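Local coordinates for protein type I site-specific restriction-modification system, R (Restriction) subunit (Vibrio vulnificus, PDB 3H1T) that probably couples ATP binding and hydrolysis to movement along DNA, as the putative motor-bearing restriction subunit of a type I restriction-modification enzyme, at residues Phe298-Phe303 against Leu326-Pro331; Lys235-Phe240 against Glu276-Ile281. All coordinates share one frame; numbering follows the deposited sequence.

Contact 1: Phe298-Phe303 against Leu326-Pro331; sequences FPQDFF and LEYFEP
Phe329 meets the 298-303 loop with its ring rim and with one ring face. That face receives the edge of the Phe303 ring in a T-shaped stack, planes at 87° and centroids 4.9 Å apart, with Phe303 CE1 reaching to 3.4 Å from Phe329 CZ. Tyr328 CD1 lies over the centre of the opposite face, so Phe329 is held between its own neighbour and Phe303. Its rim points at two backbone carbonyls: Pro299 O is 3.2 Å from Phe329 CE1, and Gln300 O sits equally near CD1, also in the ring plane. CG of Tyr328 stands anti to the backbone N (chi1 168°), and the ring beyond it extends to the loop, where OH donates a 2.7 Å hydrogen bond to Phe298 O, in the carbonyl plane. Over one face of the Tyr328 ring comes the Gln300 amide, its plane turned 53° from the ring and its OE1 2.9 Å from Tyr328 CE2. Pro299-Phe302 form a type I beta turn, closed by the Phe302 N to Pro299 O bond. The contact thus joins the turn leading into strand 305-308 to the segment on and after helix 323-328, within the parallel-stranded, RecA-like probable ATPase domain found in superfamily 2 helicases.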
ATOM      1  N   PHE A 298     -15.249 -19.995  21.213  1.00 63.63           N
ATOM      2  CA  PHE A 298     -15.691 -20.337  19.870  1.00 62.81           C
ATOM      3  C   PHE A 298     -14.964 -21.623  19.554  1.00 61.46           C
ATOM      4  O   PHE A 298     -13.820 -21.822  19.974  1.00 60.73           O
ATOM      5  CB  PHE A 298     -15.258 -19.321  18.811  1.00 58.66           C
ATOM      6  CG  PHE A 298     -15.692 -17.913  19.074  1.00 56.96           C
ATOM      7  CD1 PHE A 298     -14.907 -17.076  19.858  1.00 57.44           C
ATOM      8  CD2 PHE A 298     -16.825 -17.386  18.455  1.00 56.52           C
ATOM      9  CE1 PHE A 298     -15.231 -15.722  20.017  1.00 58.18           C
ATOM     10  CE2 PHE A 298     -17.164 -16.029  18.604  1.00 57.15           C
ATOM     11  CZ  PHE A 298     -16.361 -15.197  19.389  1.00 58.19           C
ATOM     12  N   PRO A 299     -15.606 -22.523  18.803  1.00 75.68           N
ATOM     13  CA  PRO A 299     -14.895 -23.765  18.486  1.00 76.30           C
ATOM     14  C   PRO A 299     -13.790 -23.556  17.426  1.00 76.89           C
ATOM     15  O   PRO A 299     -13.756 -22.525  16.737  1.00 78.03           O
ATOM     16  CB  PRO A 299     -16.020 -24.682  18.019  1.00 47.93           C
ATOM     17  CG  PRO A 299     -16.989 -23.712  17.378  1.00 47.76           C
ATOM     18  CD  PRO A 299     -17.021 -22.603  18.407  1.00 47.39           C
ATOM     19  N   GLN A 300     -12.896 -24.531  17.285  1.00 66.25           N
ATOM     20  CA  GLN A 300     -11.804 -24.425  16.317  1.00 65.96           C
ATOM     21  C   GLN A 300     -12.335 -24.128  14.917  1.00 65.55           C
ATOM     22  O   GLN A 300     -11.923 -23.164  14.266  1.00 65.71           O
ATOM     23  CB  GLN A 300     -10.995 -25.728  16.274  1.00 65.43           C
ATOM     24  CG  GLN A 300     -10.702 -26.318  17.647  1.00 66.43           C
ATOM     25  CD  GLN A 300      -9.246 -26.176  18.059  1.00 66.77           C
ATOM     26  OE1 GLN A 300      -8.942 -25.871  19.219  1.00 68.09           O
ATOM     27  NE2 GLN A 300      -8.336 -26.416  17.117  1.00 66.46           N
ATOM     28  N   ASP A 301     -13.268 -24.958  14.473  1.00 64.72           N
ATOM     29  CA  ASP A 301     -13.859 -24.836  13.150  1.00 63.56           C
ATOM     30  C   ASP A 301     -15.012 -23.852  13.058  1.00 62.59           C
ATOM     31  O   ASP A 301     -15.921 -24.030  12.239  1.00 63.76           O
ATOM     32  CB  ASP A 301     -14.323 -26.213  12.682  1.00 72.24           C
ATOM     33  CG  ASP A 301     -15.303 -26.855  13.652  1.00 73.70           C
ATOM     34  OD1 ASP A 301     -15.011 -26.879  14.873  1.00 74.77           O
ATOM     35  OD2 ASP A 301     -16.357 -27.350  13.194  1.00 76.08           O
ATOM     36  N   PHE A 302     -14.985 -22.810  13.882  1.00 51.86           N
ATOM     37  CA  PHE A 302     -16.053 -21.817  13.830  1.00 49.56           C
ATOM     38  C   PHE A 302     -15.939 -21.082  12.495  1.00 48.70           C
ATOM     39  O   PHE A 302     -16.778 -21.259  11.603  1.00 49.14           O
ATOM     40  CB  PHE A 302     -15.924 -20.823  14.989  1.00 51.19           C
ATOM     41  CG  PHE A 302     -17.108 -19.898  15.139  1.00 51.12           C
ATOM     42  CD1 PHE A 302     -18.373 -20.409  15.420  1.00 50.90           C
ATOM     43  CD2 PHE A 302     -16.959 -18.515  15.010  1.00 50.96           C
ATOM     44  CE1 PHE A 302     -19.470 -19.556  15.575  1.00 51.73           C
ATOM     45  CE2 PHE A 302     -18.047 -17.648  15.159  1.00 49.82           C
ATOM     46  CZ  PHE A 302     -19.304 -18.165  15.442  1.00 51.68           C
ATOM     47  N   PHE A 303     -14.875 -20.284  12.354  1.00 46.33           N
ATOM     48  CA  PHE A 303     -14.615 -19.480  11.151  1.00 42.87           C
ATOM     49  C   PHE A 303     -14.188 -20.237   9.892  1.00 42.97           C
ATOM     50  O   PHE A 303     -13.528 -21.277   9.956  1.00 41.97           O
ATOM     51  CB  PHE A 303     -13.534 -18.438  11.444  1.00 43.32           C
ATOM     52  CG  PHE A 303     -13.787 -17.616  12.668  1.00 42.79           C
ATOM     53  CD1 PHE A 303     -13.327 -18.044  13.902  1.00 44.26           C
ATOM     54  CD2 PHE A 303     -14.452 -16.397  12.584  1.00 43.20           C
ATOM     55  CE1 PHE A 303     -13.520 -17.271  15.047  1.00 45.45           C
ATOM     56  CE2 PHE A 303     -14.650 -15.614  13.724  1.00 44.01           C
ATOM     57  CZ  PHE A 303     -14.178 -16.056  14.959  1.00 44.86           C
ATOM     58  N   LEU A 326      -4.233 -18.192  15.742  1.00 52.77           N
ATOM     59  CA  LEU A 326      -4.093 -18.756  14.417  1.00 53.27           C
ATOM     60  C   LEU A 326      -3.887 -20.259  14.475  1.00 54.75           C
ATOM     61  O   LEU A 326      -4.582 -21.000  13.781  1.00 56.02           O
ATOM     62  CB  LEU A 326      -2.926 -18.087  13.682  1.00 53.42           C
ATOM     63  CG  LEU A 326      -3.210 -16.841  12.816  1.00 52.36           C
ATOM     64  CD1 LEU A 326      -4.238 -15.934  13.483  1.00 52.34           C
ATOM     65  CD2 LEU A 326      -1.906 -16.094  12.575  1.00 51.27           C
ATOM     66  N   GLU A 327      -2.948 -20.731  15.291  1.00 72.66           N
ATOM     67  CA  GLU A 327      -2.745 -22.178  15.353  1.00 74.01           C
ATOM     68  C   GLU A 327      -3.923 -22.852  16.059  1.00 74.10           C
ATOM     69  O   GLU A 327      -4.104 -24.068  15.961  1.00 74.19           O
ATOM     70  CB  GLU A 327      -1.399 -22.550  16.019  1.00 67.86           C
ATOM     71  CG  GLU A 327      -1.129 -21.961  17.397  1.00 71.02           C
ATOM     72  CD  GLU A 327       0.378 -21.817  17.684  1.00 73.19           C
ATOM     73  OE1 GLU A 327       1.156 -21.680  16.704  1.00 76.37           O
ATOM     74  OE2 GLU A 327       0.790 -21.819  18.874  1.00 73.93           O
ATOM     75  N   TYR A 328      -4.727 -22.063  16.767  1.00 54.65           N
ATOM     76  CA  TYR A 328      -5.901 -22.608  17.434  1.00 53.76           C
ATOM     77  C   TYR A 328      -7.013 -22.674  16.405  1.00 53.54           C
ATOM     78  O   TYR A 328      -7.815 -23.601  16.402  1.00 53.89           O
ATOM     79  CB  TYR A 328      -6.383 -21.716  18.593  1.00 71.77           C
ATOM     80  CG  TYR A 328      -7.767 -22.088  19.118  1.00 72.07           C
ATOM     81  CD1 TYR A 328      -8.932 -21.609  18.505  1.00 72.70           C
ATOM     82  CD2 TYR A 328      -7.910 -22.947  20.209  1.00 72.65           C
ATOM     83  CE1 TYR A 328     -10.205 -21.975  18.972  1.00 74.22           C
ATOM     84  CE2 TYR A 328      -9.181 -23.323  20.684  1.00 73.81           C
ATOM     85  CZ  TYR A 328     -10.316 -22.834  20.065  1.00 74.52           C
ATOM     86  OH  TYR A 328     -11.556 -23.192  20.546  1.00 76.07           O
ATOM     87  N   PHE A 329      -7.051 -21.683  15.525  1.00 58.90           N
ATOM     88  CA  PHE A 329      -8.097 -21.630  14.531  1.00 59.02           C
ATOM     89  C   PHE A 329      -7.829 -22.288  13.198  1.00 58.81           C
ATOM     90  O   PHE A 329      -8.278 -21.805  12.166  1.00 59.28           O
ATOM     91  CB  PHE A 329      -8.557 -20.188  14.329  1.00 49.90           C
ATOM     92  CG  PHE A 329      -9.552 -19.727  15.349  1.00 48.42           C
ATOM     93  CD1 PHE A 329     -10.709 -20.474  15.581  1.00 47.71           C
ATOM     94  CD2 PHE A 329      -9.361 -18.537  16.052  1.00 46.79           C
ATOM     95  CE1 PHE A 329     -11.663 -20.051  16.490  1.00 46.96           C
ATOM     96  CE2 PHE A 329     -10.312 -18.106  16.965  1.00 47.21           C
ATOM     97  CZ  PHE A 329     -11.463 -18.862  17.184  1.00 46.65           C
ATOM     98  N   GLU A 330      -7.051 -23.361  13.202  1.00 67.59           N
ATOM     99  CA  GLU A 330      -6.857 -24.125  11.979  1.00 67.58           C
ATOM    100  C   GLU A 330      -8.150 -24.934  12.119  1.00 68.86           C
ATOM    101  O   GLU A 330      -8.622 -25.138  13.237  1.00 69.51           O
ATOM    102  CB  GLU A 330      -5.656 -25.075  12.086  1.00 75.85           C
ATOM    103  CG  GLU A 330      -5.641 -26.152  10.998  1.00 77.87           C
ATOM    104  CD  GLU A 330      -4.351 -26.967  10.993  1.00 78.54           C
ATOM    105  OE1 GLU A 330      -3.326 -26.489  11.533  1.00 80.80           O
ATOM    106  OE2 GLU A 330      -4.360 -28.086  10.435  1.00 80.74           O
ATOM    107  N   PRO A 331      -8.751 -25.394  11.013  1.00 75.76           N
ATOM    108  CA  PRO A 331      -8.354 -25.278   9.610  1.00 75.23           C
ATOM    109  C   PRO A 331      -9.029 -24.093   8.921  1.00 72.91           C
ATOM    110  O   PRO A 331      -9.396 -24.187   7.745  1.00 74.81           O
ATOM    111  CB  PRO A 331      -8.817 -26.610   8.994  1.00 62.90           C
ATOM    112  CG  PRO A 331      -9.552 -27.369  10.164  1.00 62.43           C
ATOM    113  CD  PRO A 331      -9.906 -26.291  11.139  1.00 62.42           C
TER

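Contact 2: Lys235-Phe240 against Glu276-Ile281; sequences KPRILF and EIYFAI
Tyr278 N donates to Ile238 O over 2.7 Å, and the same oxygen lies at the edge of the Tyr278 ring, in its plane. Phe240 N returns a bond of equal length to Tyr278 O; Ile238 N to Glu276 O comes before this pair and Ala280 N to Phe240 O after it. This alternating ladder is that of neighbouring parallel strands, here 238-242 and 277-281 in the RecA-like sheet of the P-loop NTPase-type domain. Between these bonds, CA-H groups also approach the carbonyls, as where Phe279 CA lies 3.3 Å from Phe240 O. Side chains alternate between the two faces. On one, Leu239 has CG anti to the backbone N (chi1 174°), beside the carbonyl carbon, and its end comes nearer to 276-281, CD1 touching Tyr278 CB (3.7 Å) and Ala280 CB. Arg237 runs side by side with Tyr278, its CG 3.9 Å from Tyr278 CE1; Arg237 NH2 is hydrogen-bonded to Phe302 O, the guanidinium also making a cation-pi contact with Phe302, and Tyr278 OH is hydrogen-bonded to Val272 O. On the other face, Phe240 CD2 meets the edge of the Phe279 ring, 3.9 Å from Phe279 CD2, and helix 211-224 packs against Phe240 and Ile277.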
ATOM      1  N   LYS A 235     -23.661 -19.033   4.864  1.00 58.34           N
ATOM      2  CA  LYS A 235     -22.771 -17.902   4.661  1.00 55.26           C
ATOM      3  C   LYS A 235     -21.482 -18.296   5.378  1.00 54.39           C
ATOM      4  O   LYS A 235     -21.475 -19.148   6.276  1.00 53.42           O
ATOM      5  CB  LYS A 235     -23.334 -16.632   5.304  1.00 47.84           C
ATOM      6  CG  LYS A 235     -24.528 -16.039   4.606  1.00 47.76           C
ATOM      7  CD  LYS A 235     -24.118 -15.250   3.367  1.00 50.31           C
ATOM      8  CE  LYS A 235     -25.298 -14.485   2.789  1.00 51.46           C
ATOM      9  NZ  LYS A 235     -24.976 -13.907   1.450  1.00 51.97           N
ATOM     10  N   PRO A 236     -20.364 -17.682   4.989  1.00 58.46           N
ATOM     11  CA  PRO A 236     -19.116 -18.029   5.664  1.00 58.82           C
ATOM     12  C   PRO A 236     -18.966 -17.215   6.953  1.00 59.40           C
ATOM     13  O   PRO A 236     -19.631 -16.194   7.138  1.00 60.05           O
ATOM     14  CB  PRO A 236     -18.067 -17.665   4.619  1.00 44.72           C
ATOM     15  CG  PRO A 236     -18.658 -16.437   4.013  1.00 43.78           C
ATOM     16  CD  PRO A 236     -20.098 -16.863   3.789  1.00 44.59           C
ATOM     17  N   ARG A 237     -18.106 -17.662   7.860  1.00 59.03           N
ATOM     18  CA  ARG A 237     -17.887 -16.896   9.083  1.00 59.41           C
ATOM     19  C   ARG A 237     -16.468 -16.358   8.920  1.00 58.38           C
ATOM     20  O   ARG A 237     -15.526 -17.128   8.664  1.00 57.74           O
ATOM     21  CB  ARG A 237     -18.015 -17.794  10.307  1.00 80.38           C
ATOM     22  CG  ARG A 237     -18.780 -17.154  11.471  1.00 83.07           C
ATOM     23  CD  ARG A 237     -19.796 -18.147  12.007  1.00 85.39           C
ATOM     24  NE  ARG A 237     -19.360 -19.522  11.758  1.00 85.15           N
ATOM     25  CZ  ARG A 237     -20.051 -20.600  12.113  1.00 84.76           C
ATOM     26  NH1 ARG A 237     -21.215 -20.456  12.746  1.00 85.61           N
ATOM     27  NH2 ARG A 237     -19.596 -21.816  11.816  1.00 82.78           N
ATOM     28  N   ILE A 238     -16.319 -15.043   9.074  1.00 44.93           N
ATOM     29  CA  ILE A 238     -15.045 -14.367   8.863  1.00 43.31           C
ATOM     30  C   ILE A 238     -14.612 -13.485  10.028  1.00 41.87           C
ATOM     31  O   ILE A 238     -15.384 -12.639  10.495  1.00 41.61           O
ATOM     32  CB  ILE A 238     -15.129 -13.465   7.596  1.00 54.21           C
ATOM     33  CG1 ILE A 238     -15.860 -14.214   6.481  1.00 54.95           C
ATOM     34  CG2 ILE A 238     -13.734 -13.073   7.125  1.00 50.92           C
ATOM     35  CD1 ILE A 238     -15.213 -15.533   6.127  1.00 60.46           C
ATOM     36  N   LEU A 239     -13.364 -13.655  10.461  1.00 40.83           N
ATOM     37  CA  LEU A 239     -12.791 -12.864  11.550  1.00 39.72           C
ATOM     38  C   LEU A 239     -11.686 -11.926  11.044  1.00 39.85           C
ATOM     39  O   LEU A 239     -10.701 -12.376  10.466  1.00 39.09           O
ATOM     40  CB  LEU A 239     -12.195 -13.794  12.621  1.00 39.68           C
ATOM     41  CG  LEU A 239     -11.431 -13.123  13.767  1.00 39.72           C
ATOM     42  CD1 LEU A 239     -12.337 -12.149  14.503  1.00 39.34           C
ATOM     43  CD2 LEU A 239     -10.931 -14.196  14.709  1.00 39.09           C
ATOM     44  N   PHE A 240     -11.856 -10.626  11.263  1.00 37.87           N
ATOM     45  CA  PHE A 240     -10.855  -9.643  10.869  1.00 39.70           C
ATOM     46  C   PHE A 240     -10.152  -9.242  12.171  1.00 40.11           C
ATOM     47  O   PHE A 240     -10.812  -8.865  13.134  1.00 39.06           O
ATOM     48  CB  PHE A 240     -11.530  -8.420  10.232  1.00 66.70           C
ATOM     49  CG  PHE A 240     -10.581  -7.284   9.918  1.00 70.58           C
ATOM     50  CD1 PHE A 240      -9.838  -7.281   8.741  1.00 71.91           C
ATOM     51  CD2 PHE A 240     -10.436  -6.212  10.806  1.00 71.92           C
ATOM     52  CE1 PHE A 240      -8.965  -6.230   8.442  1.00 73.80           C
ATOM     53  CE2 PHE A 240      -9.563  -5.151  10.521  1.00 72.12           C
ATOM     54  CZ  PHE A 240      -8.825  -5.160   9.336  1.00 73.23           C
ATOM     55  N   GLU A 276     -21.956 -13.167  11.665  1.00 75.69           N
ATOM     56  CA  GLU A 276     -21.203 -13.723  10.526  1.00 74.29           C
ATOM     57  C   GLU A 276     -19.850 -13.057  10.257  1.00 72.34           C
ATOM     58  O   GLU A 276     -18.881 -13.731   9.902  1.00 72.89           O
ATOM     59  CB  GLU A 276     -22.034 -13.648   9.248  1.00 73.72           C
ATOM     60  CG  GLU A 276     -23.526 -13.709   9.486  1.00 75.42           C
ATOM     61  CD  GLU A 276     -24.257 -14.329   8.323  1.00 76.53           C
ATOM     62  OE1 GLU A 276     -23.605 -15.116   7.604  1.00 78.26           O
ATOM     63  OE2 GLU A 276     -25.465 -14.051   8.138  1.00 76.09           O
ATOM     64  N   ILE A 277     -19.787 -11.737  10.389  1.00 51.56           N
ATOM     65  CA  ILE A 277     -18.534 -11.017  10.176  1.00 49.92           C
ATOM     66  C   ILE A 277     -18.033 -10.408  11.483  1.00 49.29           C
ATOM     67  O   ILE A 277     -18.628  -9.460  12.006  1.00 47.69           O
ATOM     68  CB  ILE A 277     -18.698  -9.889   9.115  1.00 50.84           C
ATOM     69  CG1 ILE A 277     -18.618 -10.481   7.703  1.00 51.70           C
ATOM     70  CG2 ILE A 277     -17.616  -8.833   9.293  1.00 47.24           C
ATOM     71  CD1 ILE A 277     -19.785 -11.386   7.339  1.00 53.67           C
ATOM     72  N   TYR A 278     -16.925 -10.947  11.989  1.00 61.08           N
ATOM     73  CA  TYR A 278     -16.334 -10.493  13.252  1.00 61.47           C
ATOM     74  C   TYR A 278     -15.068  -9.639  13.167  1.00 61.28           C
ATOM     75  O   TYR A 278     -14.232  -9.829  12.280  1.00 61.20           O
ATOM     76  CB  TYR A 278     -16.022 -11.695  14.139  1.00 67.73           C
ATOM     77  CG  TYR A 278     -17.231 -12.521  14.499  1.00 68.41           C
ATOM     78  CD1 TYR A 278     -17.812 -13.384  13.570  1.00 68.43           C
ATOM     79  CD2 TYR A 278     -17.780 -12.462  15.778  1.00 69.56           C
ATOM     80  CE1 TYR A 278     -18.905 -14.176  13.912  1.00 69.11           C
ATOM     81  CE2 TYR A 278     -18.881 -13.245  16.130  1.00 70.31           C
ATOM     82  CZ  TYR A 278     -19.434 -14.103  15.195  1.00 69.36           C
ATOM     83  OH  TYR A 278     -20.500 -14.900  15.559  1.00 70.85           O
ATOM     84  N   PHE A 279     -14.933  -8.707  14.109  1.00 51.24           N
ATOM     85  CA  PHE A 279     -13.768  -7.833  14.186  1.00 51.20           C
ATOM     86  C   PHE A 279     -13.226  -7.988  15.601  1.00 52.03           C
ATOM     87  O   PHE A 279     -13.995  -8.168  16.543  1.00 51.91           O
ATOM     88  CB  PHE A 279     -14.157  -6.368  13.965  1.00 64.24           C
ATOM     89  CG  PHE A 279     -14.919  -6.118  12.693  1.00 65.75           C
ATOM     90  CD1 PHE A 279     -16.303  -6.273  12.649  1.00 65.64           C
ATOM     91  CD2 PHE A 279     -14.252  -5.717  11.538  1.00 66.04           C
ATOM     92  CE1 PHE A 279     -17.019  -6.024  11.467  1.00 67.21           C
ATOM     93  CE2 PHE A 279     -14.947  -5.466  10.352  1.00 66.55           C
ATOM     94  CZ  PHE A 279     -16.338  -5.619  10.314  1.00 67.25           C
ATOM     95  N   ALA A 280     -11.911  -7.930  15.762  1.00 56.96           N
ATOM     96  CA  ALA A 280     -11.319  -8.067  17.084  1.00 57.55           C
ATOM     97  C   ALA A 280      -9.904  -7.509  17.160  1.00 58.71           C
ATOM     98  O   ALA A 280      -9.113  -7.637  16.221  1.00 59.86           O
ATOM     99  CB  ALA A 280     -11.322  -9.547  17.502  1.00 48.15           C
ATOM    100  N   ILE A 281      -9.605  -6.855  18.272  1.00 54.07           N
ATOM    101  CA  ILE A 281      -8.286  -6.295  18.512  1.00 55.01           C
ATOM    102  C   ILE A 281      -7.612  -7.291  19.449  1.00 55.62           C
ATOM    103  O   ILE A 281      -8.264  -7.846  20.329  1.00 55.48           O
ATOM    104  CB  ILE A 281      -8.398  -4.896  19.179  1.00 62.19           C
ATOM    105  CG1 ILE A 281      -8.392  -3.800  18.104  1.00 63.40           C
ATOM    106  CG2 ILE A 281      -7.239  -4.666  20.141  1.00 59.73           C
ATOM    107  CD1 ILE A 281      -9.593  -3.830  17.164  1.00 66.18           C
TER

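Overall arrangement
Contact 2 closes before contact 1 opens, so the two follow one another along the chain, their centres about 12 Å apart. Both belong to the probable ATPase domain built on the seven-stranded parallel sheet. Contact 2 lies within that sheet, pairing 238-242 with 277-281; contact 1 joins the loop before 305-308, the strand on the other side of 238-242, to helix 323-328 and the residues after it, on the connection from 305-308 to 333-338. They also touch directly: Arg237 NH2 makes a probable hydrogen bond to Phe302 O, and Phe303 CE2 packs on Leu239 CB. The loop of contact 1 thus packs on strand 238-242, and both contacts form part of one core of the probable motor domain.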